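Side-chain contacts in excinuclease ABC, subunit A. (Deinococcus radiodurans, PDB 2VF7), which binds DNA and binds and hydrolyses ATP as a zinc-containing ABC protein of the UvrA family, probably taking part in damage recognition for excision repair: residues Thr114-Leu119 with Gln393-Leu398; Asp442-Ala447 with Gln483-Asp488; Glu675-Glu680 with Lys684-Val689. The protein carries 1 engineered substitution. All blocks are in the same frame, centred on the assembly; numbering follows the deposited sequence.

Contact 1. Residues Thr114-Leu119 with Gln393-Leu398; sequences TTLSNL and QLYSNL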
loop_
_atom_site.group_PDB
_atom_site.type_symbol
_atom_site.label_atom_id
_atom_site.label_comp_id
_atom_site.label_asym_id
_atom_site.label_seq_id
_atom_site.Cartn_x
_atom_site.Cartn_y
_atom_site.Cartn_z
ATOM N N THR A 114 -4.577 -8.953 -19.287
ATOM C CA THR A 114 -4.967 -8.164 -20.448
ATOM C C THR A 114 -6.289 -7.445 -20.210
ATOM O O THR A 114 -6.701 -6.616 -21.029
ATOM C CB THR A 114 -5.014 -9.018 -21.725
ATOM O OG1 THR A 114 -5.844 -10.168 -21.516
ATOM C CG2 THR A 114 -3.616 -9.470 -22.093
ATOM N N THR A 115 -6.933 -7.748 -19.079
ATOM C CA THR A 115 -8.251 -7.192 -18.707
ATOM C C THR A 115 -9.430 -7.848 -19.442
ATOM O O THR A 115 -10.592 -7.617 -19.082
ATOM C CB THR A 115 -8.321 -5.637 -18.869
ATOM O OG1 THR A 115 -7.147 -5.033 -18.300
ATOM C CG2 THR A 115 -9.574 -5.060 -18.170
ATOM N N LEU A 116 -9.132 -8.683 -20.442
ATOM C CA LEU A 116 -10.161 -9.248 -21.344
ATOM C C LEU A 116 -11.256 -10.080 -20.670
ATOM O O LEU A 116 -12.426 -9.998 -21.054
ATOM C CB LEU A 116 -9.515 -10.061 -22.476
ATOM C CG LEU A 116 -8.540 -9.376 -23.446
ATOM C CD1 LEU A 116 -8.013 -10.362 -24.467
ATOM C CD2 LEU A 116 -9.159 -8.179 -24.159
ATOM N N SER A 117 -10.877 -10.880 -19.679
ATOM C CA SER A 117 -11.808 -11.809 -19.035
ATOM C C SER A 117 -12.977 -11.097 -18.398
ATOM O O SER A 117 -14.094 -11.608 -18.441
ATOM C CB SER A 117 -11.101 -12.683 -17.994
ATOM O OG SER A 117 -10.129 -13.511 -18.613
ATOM N N ASN A 118 -12.725 -9.927 -17.808
ATOM C CA ASN A 118 -13.804 -9.143 -17.213
ATOM C C ASN A 118 -14.816 -8.715 -18.268
ATOM O O ASN A 118 -16.029 -8.833 -18.058
ATOM C CB ASN A 118 -13.280 -7.913 -16.469
ATOM C CG ASN A 118 -14.411 -7.051 -15.874
ATOM O OD1 ASN A 118 -15.463 -7.560 -15.477
ATOM N ND2 ASN A 118 -14.180 -5.742 -15.806
ATOM N N LEU A 119 -14.310 -8.243 -19.405
ATOM C CA LEU A 119 -15.160 -7.675 -20.437
ATOM C C LEU A 119 -16.085 -8.723 -21.046
ATOM O O LEU A 119 -17.226 -8.409 -21.442
ATOM C CB LEU A 119 -14.322 -6.972 -21.506
ATOM C CG LEU A 119 -13.335 -5.867 -21.092
ATOM C CD1 LEU A 119 -12.651 -5.300 -22.324
ATOM C CD2 LEU A 119 -13.975 -4.741 -20.259
ATOM N N GLN A 393 -0.890 -1.752 -21.963
ATOM C CA GLN A 393 -0.603 -0.338 -21.783
ATOM C C GLN A 393 -1.104 0.461 -22.986
ATOM O O GLN A 393 -1.453 1.637 -22.857
ATOM C CB GLN A 393 0.908 -0.107 -21.639
ATOM C CG GLN A 393 1.557 -0.622 -20.364
ATOM C CD GLN A 393 0.657 -0.608 -19.124
ATOM O OE1 GLN A 393 0.388 0.441 -18.518
ATOM N NE2 GLN A 393 0.212 -1.794 -18.730
ATOM N N LEU A 394 -1.111 -0.185 -24.151
ATOM C CA LEU A 394 -1.442 0.481 -25.405
ATOM C C LEU A 394 -2.926 0.809 -25.516
ATOM O O LEU A 394 -3.338 1.553 -26.421
ATOM C CB LEU A 394 -0.951 -0.322 -26.611
ATOM C CG LEU A 394 0.450 0.019 -27.134
ATOM C CD1 LEU A 394 0.808 -0.865 -28.306
ATOM C CD2 LEU A 394 0.525 1.485 -27.562
ATOM N N TYR A 395 -3.719 0.275 -24.581
ATOM C CA TYR A 395 -5.127 0.634 -24.455
ATOM C C TYR A 395 -5.536 0.996 -23.033
ATOM O O TYR A 395 -6.699 0.860 -22.659
ATOM C CB TYR A 395 -6.043 -0.438 -25.056
ATOM C CG TYR A 395 -5.904 -1.864 -24.541
ATOM C CD1 TYR A 395 -6.476 -2.255 -23.325
ATOM C CD2 TYR A 395 -5.268 -2.843 -25.313
ATOM C CE1 TYR A 395 -6.382 -3.573 -22.873
ATOM C CE2 TYR A 395 -5.170 -4.163 -24.871
ATOM C CZ TYR A 395 -5.731 -4.519 -23.655
ATOM O OH TYR A 395 -5.640 -5.818 -23.219
ATOM N N SER A 396 -4.582 1.486 -22.251
ATOM C CA SER A 396 -4.822 1.713 -20.837
ATOM C C SER A 396 -5.209 3.153 -20.585
ATOM O O SER A 396 -5.814 3.455 -19.553
ATOM C CB SER A 396 -3.583 1.370 -20.019
ATOM O OG SER A 396 -2.816 2.532 -19.763
ATOM N N ASN A 397 -4.834 4.026 -21.526
ATOM C CA ASN A 397 -5.131 5.467 -21.477
ATOM C C ASN A 397 -4.197 6.288 -20.565
ATOM O O ASN A 397 -4.428 7.498 -20.376
ATOM C CB ASN A 397 -6.610 5.725 -21.122
ATOM C CG ASN A 397 -7.474 6.065 -22.336
ATOM O OD1 ASN A 397 -8.561 6.641 -22.191
ATOM N ND2 ASN A 397 -6.997 5.726 -23.533
ATOM N N LEU A 398 -3.160 5.640 -20.007
ATOM C CA LEU A 398 -2.115 6.341 -19.230
ATOM C C LEU A 398 -1.349 7.357 -20.072
ATOM O O LEU A 398 -0.981 7.066 -21.218
ATOM C CB LEU A 398 -1.098 5.377 -18.618
ATOM C CG LEU A 398 -1.202 4.998 -17.149
ATOM C CD1 LEU A 398 0.196 4.758 -16.568
ATOM C CD2 LEU A 398 -1.915 6.077 -16.360
#

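Contact 2. Residues Asp442-Ala447 with Gln483-Asp488; sequences DVIRRA and QYLFAD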
loop_
_atom_site.group_PDB
_atom_site.type_symbol
_atom_site.label_atom_id
_atom_site.label_comp_id
_atom_site.label_asym_id
_atom_site.label_seq_id
_atom_site.Cartn_x
_atom_site.Cartn_y
_atom_site.Cartn_z
ATOM N N ASP A 442 18.898 -4.268 -34.106
ATOM C CA ASP A 442 17.743 -3.773 -34.857
ATOM C C ASP A 442 16.918 -2.725 -34.103
ATOM O O ASP A 442 16.359 -1.826 -34.736
ATOM C CB ASP A 442 16.839 -4.933 -35.270
ATOM C CG ASP A 442 17.130 -5.418 -36.667
ATOM O OD1 ASP A 442 16.747 -4.704 -37.619
ATOM O OD2 ASP A 442 17.734 -6.504 -36.810
ATOM N N VAL A 443 16.828 -2.852 -32.774
ATOM C CA VAL A 443 16.137 -1.872 -31.936
ATOM C C VAL A 443 17.035 -0.666 -31.655
ATOM O O VAL A 443 16.642 0.475 -31.920
ATOM C CB VAL A 443 15.631 -2.466 -30.599
ATOM C CG1 VAL A 443 15.005 -1.351 -29.714
ATOM C CG2 VAL A 443 14.636 -3.628 -30.836
ATOM N N ILE A 444 18.233 -0.918 -31.125
ATOM C CA ILE A 444 19.250 0.123 -30.955
ATOM C C ILE A 444 19.304 1.082 -32.156
ATOM O O ILE A 444 19.280 2.294 -31.980
ATOM C CB ILE A 444 20.642 -0.499 -30.674
ATOM C CG1 ILE A 444 20.588 -1.349 -29.405
ATOM C CG2 ILE A 444 21.697 0.585 -30.513
ATOM C CD1 ILE A 444 21.752 -2.303 -29.247
ATOM N N ARG A 445 19.342 0.533 -33.369
ATOM C CA ARG A 445 19.388 1.314 -34.621
ATOM C C ARG A 445 18.179 2.253 -34.842
ATOM O O ARG A 445 18.290 3.262 -35.525
ATOM C CB ARG A 445 19.526 0.359 -35.804
ATOM C CG ARG A 445 20.297 0.881 -37.006
ATOM C CD ARG A 445 20.604 -0.262 -38.009
ATOM N NE ARG A 445 21.969 -0.793 -37.884
ATOM C CZ ARG A 445 22.286 -2.062 -37.625
ATOM N NH1 ARG A 445 21.342 -2.992 -37.475
ATOM N NH2 ARG A 445 23.568 -2.406 -37.537
ATOM N N ARG A 446 17.027 1.927 -34.270
ATOM C CA ARG A 446 15.811 2.701 -34.540
ATOM C C ARG A 446 15.452 3.707 -33.429
ATOM O O ARG A 446 14.475 4.463 -33.536
ATOM C CB ARG A 446 14.648 1.756 -34.850
ATOM C CG ARG A 446 14.824 1.035 -36.199
ATOM C CD ARG A 446 14.216 1.828 -37.356
ATOM N NE ARG A 446 12.768 1.924 -37.173
ATOM C CZ ARG A 446 11.884 1.112 -37.744
ATOM N NH1 ARG A 446 12.291 0.153 -38.570
ATOM N NH2 ARG A 446 10.590 1.270 -37.501
ATOM N N ALA A 447 16.260 3.711 -32.376
ATOM C CA ALA A 447 16.022 4.528 -31.207
ATOM C C ALA A 447 16.288 6.018 -31.457
ATOM O O ALA A 447 17.160 6.370 -32.248
ATOM C CB ALA A 447 16.871 4.017 -30.042
ATOM N N GLN A 483 30.911 -0.763 -32.498
ATOM C CA GLN A 483 31.727 -1.618 -33.366
ATOM C C GLN A 483 30.883 -2.631 -34.116
ATOM O O GLN A 483 31.076 -2.846 -35.314
ATOM C CB GLN A 483 32.808 -2.344 -32.567
ATOM C CG GLN A 483 33.964 -1.455 -32.136
ATOM C CD GLN A 483 34.786 -2.077 -31.026
ATOM O OE1 GLN A 483 34.808 -3.300 -30.861
ATOM N NE2 GLN A 483 35.463 -1.237 -30.251
ATOM N N TYR A 484 29.957 -3.267 -33.407
ATOM C CA TYR A 484 29.006 -4.177 -34.032
ATOM C C TYR A 484 28.052 -3.418 -34.940
ATOM O O TYR A 484 27.716 -3.874 -36.026
ATOM C CB TYR A 484 28.272 -5.010 -32.967
ATOM C CG TYR A 484 29.160 -6.122 -32.466
ATOM C CD1 TYR A 484 30.067 -5.900 -31.433
ATOM C CD2 TYR A 484 29.145 -7.381 -33.076
ATOM C CE1 TYR A 484 30.919 -6.902 -31.002
ATOM C CE2 TYR A 484 29.995 -8.398 -32.646
ATOM C CZ TYR A 484 30.881 -8.145 -31.612
ATOM O OH TYR A 484 31.727 -9.135 -31.177
ATOM N N LEU A 485 27.675 -2.226 -34.501
ATOM C CA LEU A 485 26.670 -1.420 -35.173
ATOM C C LEU A 485 27.215 -0.757 -36.446
ATOM O O LEU A 485 26.507 -0.682 -37.457
ATOM C CB LEU A 485 26.119 -0.377 -34.182
ATOM C CG LEU A 485 24.683 0.150 -34.236
ATOM C CD1 LEU A 485 23.666 -0.929 -33.931
ATOM C CD2 LEU A 485 24.543 1.303 -33.260
ATOM N N PHE A 486 28.471 -0.304 -36.409
ATOM C CA PHE A 486 29.042 0.481 -37.514
ATOM C C PHE A 486 30.376 -0.014 -38.094
ATOM O O PHE A 486 30.737 0.375 -39.206
ATOM C CB PHE A 486 29.203 1.962 -37.121
ATOM C CG PHE A 486 27.932 2.626 -36.665
ATOM C CD1 PHE A 486 26.812 2.680 -37.496
ATOM C CD2 PHE A 486 27.863 3.220 -35.406
ATOM C CE1 PHE A 486 25.636 3.295 -37.067
ATOM C CE2 PHE A 486 26.702 3.838 -34.976
ATOM C CZ PHE A 486 25.588 3.880 -35.810
ATOM N N ALA A 487 31.117 -0.838 -37.357
ATOM C CA ALA A 487 32.472 -1.217 -37.792
ATOM C C ALA A 487 32.615 -2.662 -38.257
ATOM O O ALA A 487 33.706 -3.066 -38.674
ATOM C CB ALA A 487 33.504 -0.901 -36.712
ATOM N N ASP A 488 31.521 -3.427 -38.177
ATOM C CA ASP A 488 31.442 -4.786 -38.720
ATOM C C ASP A 488 32.332 -5.796 -37.970
ATOM O O ASP A 488 33.235 -6.412 -38.564
ATOM C CB ASP A 488 31.774 -4.769 -40.230
ATOM C CG ASP A 488 31.270 -6.000 -40.971
ATOM O OD1 ASP A 488 31.888 -6.344 -42.008
ATOM O OD2 ASP A 488 30.262 -6.610 -40.526
#

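Contact 3. Residues Glu675-Glu680 with Lys684-Val689; sequences ETLEVE and KNIADV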
loop_
_atom_site.group_PDB
_atom_site.type_symbol
_atom_site.label_atom_id
_atom_site.label_comp_id
_atom_site.label_asym_id
_atom_site.label_seq_id
_atom_site.Cartn_x
_atom_site.Cartn_y
_atom_site.Cartn_z
ATOM N N GLU A 675 32.709 -13.136 16.299
ATOM C CA GLU A 675 33.757 -14.019 16.789
ATOM C C GLU A 675 34.297 -14.910 15.669
ATOM O O GLU A 675 35.477 -15.247 15.652
ATOM C CB GLU A 675 33.208 -14.851 17.941
ATOM C CG GLU A 675 34.120 -15.934 18.422
ATOM C CD GLU A 675 33.506 -16.724 19.534
ATOM O OE1 GLU A 675 32.524 -16.220 20.132
ATOM O OE2 GLU A 675 34.011 -17.837 19.819
ATOM N N THR A 676 33.429 -15.259 14.720
ATOM C CA THR A 676 33.828 -16.038 13.546
ATOM C C THR A 676 34.710 -15.214 12.591
ATOM O O THR A 676 35.552 -15.770 11.896
ATOM C CB THR A 676 32.584 -16.592 12.818
ATOM O OG1 THR A 676 31.717 -17.224 13.770
ATOM C CG2 THR A 676 32.966 -17.583 11.769
ATOM N N LEU A 677 34.547 -13.889 12.598
ATOM C CA LEU A 677 35.218 -13.020 11.620
ATOM C C LEU A 677 36.591 -12.561 12.105
ATOM O O LEU A 677 37.350 -11.916 11.363
ATOM C CB LEU A 677 34.343 -11.799 11.264
ATOM C CG LEU A 677 32.931 -12.004 10.700
ATOM C CD1 LEU A 677 32.083 -10.764 10.971
ATOM C CD2 LEU A 677 32.968 -12.302 9.225
ATOM N N GLU A 678 36.893 -12.898 13.356
ATOM C CA GLU A 678 38.222 -12.697 13.948
ATOM C C GLU A 678 39.276 -13.667 13.413
ATOM O O GLU A 678 40.480 -13.431 13.594
ATOM C CB GLU A 678 38.148 -12.825 15.482
ATOM C CG GLU A 678 37.368 -11.716 16.176
ATOM C CD GLU A 678 37.477 -11.787 17.686
ATOM O OE1 GLU A 678 36.955 -10.865 18.373
ATOM O OE2 GLU A 678 38.090 -12.756 18.194
ATOM N N VAL A 679 38.824 -14.755 12.782
ATOM C CA VAL A 679 39.704 -15.789 12.214
ATOM C C VAL A 679 40.052 -15.454 10.765
ATOM O O VAL A 679 39.158 -15.261 9.928
ATOM C CB VAL A 679 39.063 -17.219 12.286
ATOM C CG1 VAL A 679 40.034 -18.293 11.776
ATOM C CG2 VAL A 679 38.576 -17.542 13.715
ATOM N N GLU A 680 41.353 -15.395 10.468
ATOM C CA GLU A 680 41.806 -15.074 9.115
ATOM C C GLU A 680 42.713 -16.129 8.474
ATOM O O GLU A 680 43.727 -16.552 9.054
ATOM C CB GLU A 680 42.516 -13.726 9.094
ATOM C CG GLU A 680 41.683 -12.541 9.524
ATOM C CD GLU A 680 42.544 -11.300 9.733
ATOM O OE1 GLU A 680 43.769 -11.438 9.865
ATOM O OE2 GLU A 680 42.002 -10.181 9.754
ATOM N N LYS A 684 42.662 -12.635 5.263
ATOM C CA LYS A 684 41.253 -12.445 4.902
ATOM C C LYS A 684 40.303 -13.183 5.858
ATOM O O LYS A 684 40.520 -14.357 6.144
ATOM C CB LYS A 684 41.011 -12.988 3.491
ATOM C CG LYS A 684 41.690 -12.201 2.383
ATOM C CD LYS A 684 40.894 -12.264 1.079
ATOM C CE LYS A 684 41.634 -11.517 -0.046
ATOM N NZ LYS A 684 42.182 -10.204 0.418
ATOM N N ASN A 685 39.242 -12.531 6.343
ATOM C CA ASN A 685 38.232 -13.270 7.121
ATOM C C ASN A 685 37.308 -14.000 6.164
ATOM O O ASN A 685 37.538 -13.945 4.972
ATOM C CB ASN A 685 37.498 -12.423 8.200
ATOM C CG ASN A 685 36.771 -11.192 7.635
ATOM O OD1 ASN A 685 36.166 -11.248 6.575
ATOM N ND2 ASN A 685 36.836 -10.079 8.356
ATOM N N ILE A 686 36.298 -14.711 6.650
ATOM C CA ILE A 686 35.485 -15.541 5.756
ATOM C C ILE A 686 34.530 -14.682 4.910
ATOM O O ILE A 686 34.090 -15.105 3.834
ATOM C CB ILE A 686 34.705 -16.671 6.531
ATOM C CG1 ILE A 686 33.972 -17.623 5.564
ATOM C CG2 ILE A 686 33.700 -16.073 7.532
ATOM C CD1 ILE A 686 34.872 -18.588 4.704
ATOM N N ALA A 687 34.211 -13.490 5.412
ATOM C CA ALA A 687 33.365 -12.518 4.722
ATOM C C ALA A 687 34.218 -11.758 3.730
ATOM O O ALA A 687 33.714 -11.284 2.710
ATOM C CB ALA A 687 32.749 -11.553 5.731
ATOM N N ASP A 688 35.516 -11.649 4.038
ATOM C CA ASP A 688 36.489 -11.069 3.120
ATOM C C ASP A 688 36.540 -11.916 1.869
ATOM O O ASP A 688 36.587 -11.355 0.768
ATOM C CB ASP A 688 37.889 -10.960 3.729
ATOM C CG ASP A 688 38.087 -9.711 4.598
ATOM O OD1 ASP A 688 38.833 -9.815 5.580
ATOM O OD2 ASP A 688 37.537 -8.629 4.306
ATOM N N VAL A 689 36.492 -13.250 2.002
ATOM C CA VAL A 689 36.489 -14.091 0.792
ATOM C C VAL A 689 35.164 -14.091 0.018
ATOM O O VAL A 689 35.164 -14.029 -1.182
ATOM C CB VAL A 689 37.091 -15.561 0.960
ATOM C CG1 VAL A 689 38.224 -15.644 2.023
ATOM C CG2 VAL A 689 36.050 -16.630 1.171
HETATM O O HOH W 1 36.668 -15.679 9.325
#

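Contact 1. Residues Thr114-Leu119 with Gln393-Leu398
The phenol ring of Tyr395 meets Thr114 at its edge, where Thr114 O lies in the ring plane beside the hydroxyl; the tyrosine side chain also touches Arg359 and Leu363 of helix 345-365. Tyr395 OH donates to Thr114 O at 2.6 Å. The bond reaches the carbonyl in its own plane, on a lone pair, with a C=O...donor angle of 130°. Because the acceptor sits off to one side of the hydroxyl, Thr114 O also comes within 3.6 Å of ring atom Tyr395 CE1. Tyrosine suits the position because its long rigid ring carries a donor from one chain segment to the other. Two conformers of Tyr395 were modelled, and the geometry here is that of one of them. Tyr395 lies in the loop joining helix 382-393 to strand 402-406, which in ABC ATPases corresponds to the link between the signature helix and the Walker B strand. Its partner Thr114 sits at the bend between helix 110-113 and helix 116-127. The hydroxyl of Thr114 is turned between its backbone N and carbonyl carbon (chi1 53°), and OG1 bonds to Val110 O, one turn back in the chain. The hydroxyl is thus already paired with the preceding helix 110-113, and it is the carbonyl of Thr114 that serves the tyrosine, while Thr114 CB approaches Tyr395 OH at 3.6 Å. Leu116 is more distant, its CD2 4.3 Å from Tyr395 OH. On the flank of the contact, Arg75 of the second subunit packs on Thr115.

Contact 2. Residues Asp442-Ala447 with Gln483-Asp488
Leu485 lays its CD1 methyl over one face of the Arg445 guanidinium, 3.8 Å above the plane and displaced toward the rim. Within that group the methyl is closest to NH2, with Leu485 CD1 3.9 Å from Arg445 NH2. The same residue also meets the edge of the guanidinium: Arg445 NH2 donates in plane to Leu485 O, a weak bond of 3.4 Å with an N-H...O angle of 157°. Arginine suits this exposed margin because its flat head can accept a methyl on a face while its N-H groups point outward at the rim. A bend at chi3 (-99°) turns the guanidinium toward the leucine, and the two side chains run past each other in opposite directions. The other branch of Leu485 points to the buried side, where its CD2 packs against Ile444 CG2 at 4.0 Å. Leucine fits between the two because its fork puts one methyl on the guanidinium and the other on Ile444. In Ile444, a beta-branched apolar residue, CG2 stands anti to the backbone N and serves Leu485, while the side chain also packs on Val40 and Thr42 of strand 38-42. That strand is the one leading into the Walker A loop of the first ADP site, in the six-stranded sheet of an ABC-type nucleotide-binding domain; the Ile444 side chain is about 8 Å from that of Lys49, a residue that binds ADP. The contact joins helix 480-487 to helix 441-444 and the type I turn from Ile444 to Ala447 that follows on. Behind the contact, Leu485 CB sits 4.1 Å above the Phe486 ring, over its centre, and that ring makes a cation-pi pair with Lys474.

Contact 3. Residues Glu675-Glu680 with Lys684-Val689
Leu677 touches the start of helix 686-690 with one methyl, its CD2 lying 3.6 Å from Ala687 CB and more loosely against Ile686 CG2. Alanine suits this spot, since its small side chain admits the leucine close to the helix. Leu677 O lies 3.2 Å from Asn685 CB. The Leu677 side chain is about 6 Å from that of Cys667, a zinc ligand. Further along, Val679 O receives a CA-H...O contact from Asn685 CA (3.6 Å). A water that donates to Thr676 O and Val679 O accepts from Ile686 N at 2.9 Å. At Glu680, the CA lies 3.3 Å from Lys684 O in a second CA-H...O contact, and CB and CG pack along that carbonyl. Within 684-689, Asn685 at the N-cap and Asp688 form a capping box: Asp688 N donates to Asn685 OD1 at 2.6 Å, nearly in line with the C=O, and Asn685 N donates to Asp688 OD1 at 2.9 Å. A leucine in place of Asn685 would probably leave Asp688 N without its side-chain acceptor and weaken the helix start. No direct hydrogen bond crosses, so beyond the short connecting turn the segments meet through one bridging water, close packing and weak CA-H...O contacts.

In the fold
Along the chain the three contacts come in series, each closing before the next opens. Contacts 1 and 2 both border the first six-stranded sheet: the loop of contact 1 leads into strand 402-406, and contact 2 packs on strand 38-42 of the same sheet. Helix 417-428 lies beside both. Their centres are 34 Å apart. Contact 3 belongs to the second ABC half, near its zinc site, with its centre 54 Å from contact 1 and 47 Å from contact 2; contacts 1 and 3 lie on opposite sides of the chain's centre. Only contact 1 adjoins the second subunit. The contacts thus fall in two nucleotide-binding halves of one chain, the first two beside the sheet that carries the first Walker A loop.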